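Local coordinates for immunogenic protein MPT63/MPB63 (Mycobacterium tuberculosis, PDB 1LMI), which is a secreted immunogenic antigen with a beta-sandwich fold, whose molecular function is not established, at residues 54-58 with 59-63. Sequence-based numbering, arbitrary orientation.
Sequences VNAIR and GSVTP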
ATOM      1  N   VAL A  54      -8.886  -0.315  -0.451  1.00  9.67           N
ATOM      2  CA  VAL A  54      -9.234   0.961   0.181  1.00  9.31           C
ATOM      3  C   VAL A  54     -10.753   1.061   0.302  1.00  8.83           C
ATOM      4  O   VAL A  54     -11.499   0.611  -0.595  1.00 11.70           O
ATOM      5  CB  VAL A  54      -8.622   2.144  -0.567  1.00 11.61           C
ATOM      6  CG1 VAL A  54      -9.107   2.234  -2.008  1.00 14.24           C
ATOM      7  CG2 VAL A  54      -8.949   3.405   0.232  1.00 12.05           C
ATOM      8  N   ASN A  55     -11.180   1.603   1.403  1.00  8.96           N
ATOM      9  CA  ASN A  55     -12.586   1.699   1.800  1.00  9.95           C
ATOM     10  C   ASN A  55     -12.926   3.159   2.045  1.00  8.65           C
ATOM     11  O   ASN A  55     -12.321   3.753   2.927  1.00 10.30           O
ATOM     12  CB  ASN A  55     -12.778   0.863   3.065  1.00  8.99           C
ATOM     13  CG  ASN A  55     -14.216   0.783   3.504  1.00 11.89           C
ATOM     14  OD1 ASN A  55     -15.107   1.341   2.859  1.00 13.83           O
ATOM     15  ND2 ASN A  55     -14.429   0.072   4.615  1.00 10.95           N
ATOM     16  N   ALA A  56     -13.837   3.717   1.257  1.00 11.82           N
ATOM     17  CA  ALA A  56     -14.196   5.137   1.428  1.00 10.21           C
ATOM     18  C   ALA A  56     -15.232   5.251   2.532  1.00 11.06           C
ATOM     19  O   ALA A  56     -16.442   5.131   2.331  1.00 13.26           O
ATOM     20  CB  ALA A  56     -14.638   5.649   0.088  1.00 10.28           C
ATOM     21  N   ILE A  57     -14.800   5.444   3.762  1.00 10.21           N
ATOM     22  CA  ILE A  57     -15.731   5.397   4.897  1.00 10.47           C
ATOM     23  C   ILE A  57     -16.474   6.721   5.008  1.00 14.28           C
ATOM     24  O   ILE A  57     -17.679   6.716   5.265  1.00 12.95           O
ATOM     25  CB  ILE A  57     -14.950   5.045   6.165  1.00 10.50           C
ATOM     26  CG1 ILE A  57     -14.408   3.605   6.099  1.00 12.74           C
ATOM     27  CG2 ILE A  57     -15.758   5.291   7.424  1.00 15.35           C
ATOM     28  CD1 ILE A  57     -13.474   3.218   7.238  1.00 14.02           C
ATOM     29  N   ARG A  58     -15.746   7.827   4.819  1.00 11.73           N
ATOM     30  CA  ARG A  58     -16.368   9.150   4.846  1.00 14.96           C
ATOM     31  C   ARG A  58     -15.786   9.945   3.672  1.00 16.85           C
ATOM     32  O   ARG A  58     -14.555  10.042   3.625  1.00 14.32           O
ATOM     33  CB  ARG A  58     -16.145   9.896   6.158  1.00 14.28           C
ATOM     34  CG  ARG A  58     -16.767  11.299   6.143  1.00 17.10           C
ATOM     35  CD  ARG A  58     -16.431  12.054   7.433  1.00 25.21           C
ATOM     36  NE  ARG A  58     -17.205  13.296   7.551  1.00 31.86           N
ATOM     37  CZ  ARG A  58     -16.711  14.513   7.718  1.00 33.94           C
ATOM     38  NH1 ARG A  58     -15.394  14.685   7.797  1.00 23.90           N
ATOM     39  NH2 ARG A  58     -17.513  15.581   7.816  1.00 26.67           N
ATOM     40  N   GLY A  59     -16.657  10.454   2.805  1.00 14.93           N
ATOM     41  CA  GLY A  59     -16.252  11.183   1.635  1.00 13.21           C
ATOM     42  C   GLY A  59     -15.814  10.303   0.477  1.00 18.79           C
ATOM     43  O   GLY A  59     -15.674   9.084   0.628  1.00 14.55           O
ATOM     44  N   SER A  60     -15.603  10.953  -0.665  1.00 14.76           N
ATOM     45  CA  SER A  60     -15.016  10.348  -1.836  1.00 15.15           C
ATOM     46  C   SER A  60     -13.500  10.268  -1.617  1.00 18.03           C
ATOM     47  O   SER A  60     -12.945  11.254  -1.155  1.00 21.19           O
ATOM     48  CB  SER A  60     -15.299  11.159  -3.104  1.00 22.39           C
ATOM     49  OG  SER A  60     -14.863  12.502  -2.937  1.00 42.92           O
ATOM     50  N   VAL A  61     -12.911   9.122  -1.922  1.00 14.81           N
ATOM     51  CA  VAL A  61     -11.486   8.885  -1.702  1.00 15.74           C
ATOM     52  C   VAL A  61     -10.795   8.531  -3.004  1.00 16.02           C
ATOM     53  O   VAL A  61     -11.270   7.697  -3.776  1.00 14.49           O
ATOM     54  CB  VAL A  61     -11.340   7.730  -0.683  1.00 16.95           C
ATOM     55  CG1 VAL A  61      -9.893   7.334  -0.476  1.00 22.03           C
ATOM     56  CG2 VAL A  61     -12.024   8.133   0.623  1.00 20.09           C
ATOM     57  N   THR A  62      -9.654   9.161  -3.258  1.00 16.02           N
ATOM     58  CA  THR A  62      -8.734   8.853  -4.319  1.00 15.78           C
ATOM     59  C   THR A  62      -7.508   8.212  -3.683  1.00 18.41           C
ATOM     60  O   THR A  62      -6.748   8.853  -2.950  1.00 20.17           O
ATOM     61  CB  THR A  62      -8.347  10.100  -5.124  1.00 21.87           C
ATOM     62  OG1 THR A  62      -9.558  10.775  -5.512  1.00 24.62           O
ATOM     63  CG2 THR A  62      -7.612   9.725  -6.399  1.00 21.13           C
ATOM     64  N   PRO A  63      -7.287   6.917  -3.862  1.00 15.53           N
ATOM     65  CA  PRO A  63      -6.274   6.233  -3.045  1.00 15.97           C
ATOM     66  C   PRO A  63      -4.864   6.698  -3.429  1.00 14.79           C
ATOM     67  O   PRO A  63      -4.544   6.855  -4.605  1.00 15.51           O
ATOM     68  CB  PRO A  63      -6.501   4.761  -3.349  1.00 17.51           C
ATOM     69  CG  PRO A  63      -7.187   4.728  -4.671  1.00 22.26           C
ATOM     70  CD  PRO A  63      -7.994   5.993  -4.776  1.00 21.44           C
TER
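V61 holds CG1 anti to its backbone N (chi1 175°) and CG2 anti to its carbonyl carbon, and this spreads its two methyls along strand 46-56, CG2 reaching A56 and CG1 reaching V54. In V54, chi1 61° sets CG1 between the backbone N and the carbonyl carbon, facing P63, and CG2 anti to the N, facing V61. The closest apolar approach is V61 CG2 to A56 CB, 3.6 Å; a single methyl suits A56, whose CA is 5.6 Å from V61 CA, against 6.9 Å between V54 CA and P63 CA. The O of G59 also lies 3.6 Å from A56 CB. Farther from the bend, V54 CG2 and V61 CG1 slide past each other at 4.1 Å. V54 CG1 then meets CB and CG of the proline ring, 3.9 Å from P63 CB, the two side chains crossing at about a right angle. From strand 22-33, L24 packs on V61 and W26 on both V54 and P63, continuing the buried cluster. At the bend, G59 has a positive phi (80°), which glycine tolerates readily. No hydrogen bond joins 54-58 to 59-63; they share apolar packing, while Q97, bonded to G59 N, and T94 tether the loop. Exposed, extended R58 takes NH1 to a hydrogen bond with Q21 OE1. I57 and R58 both face V23, a classic beta bulge where strand 46-56 gives way to the loop leading to the other sheet of the beta-sandwich.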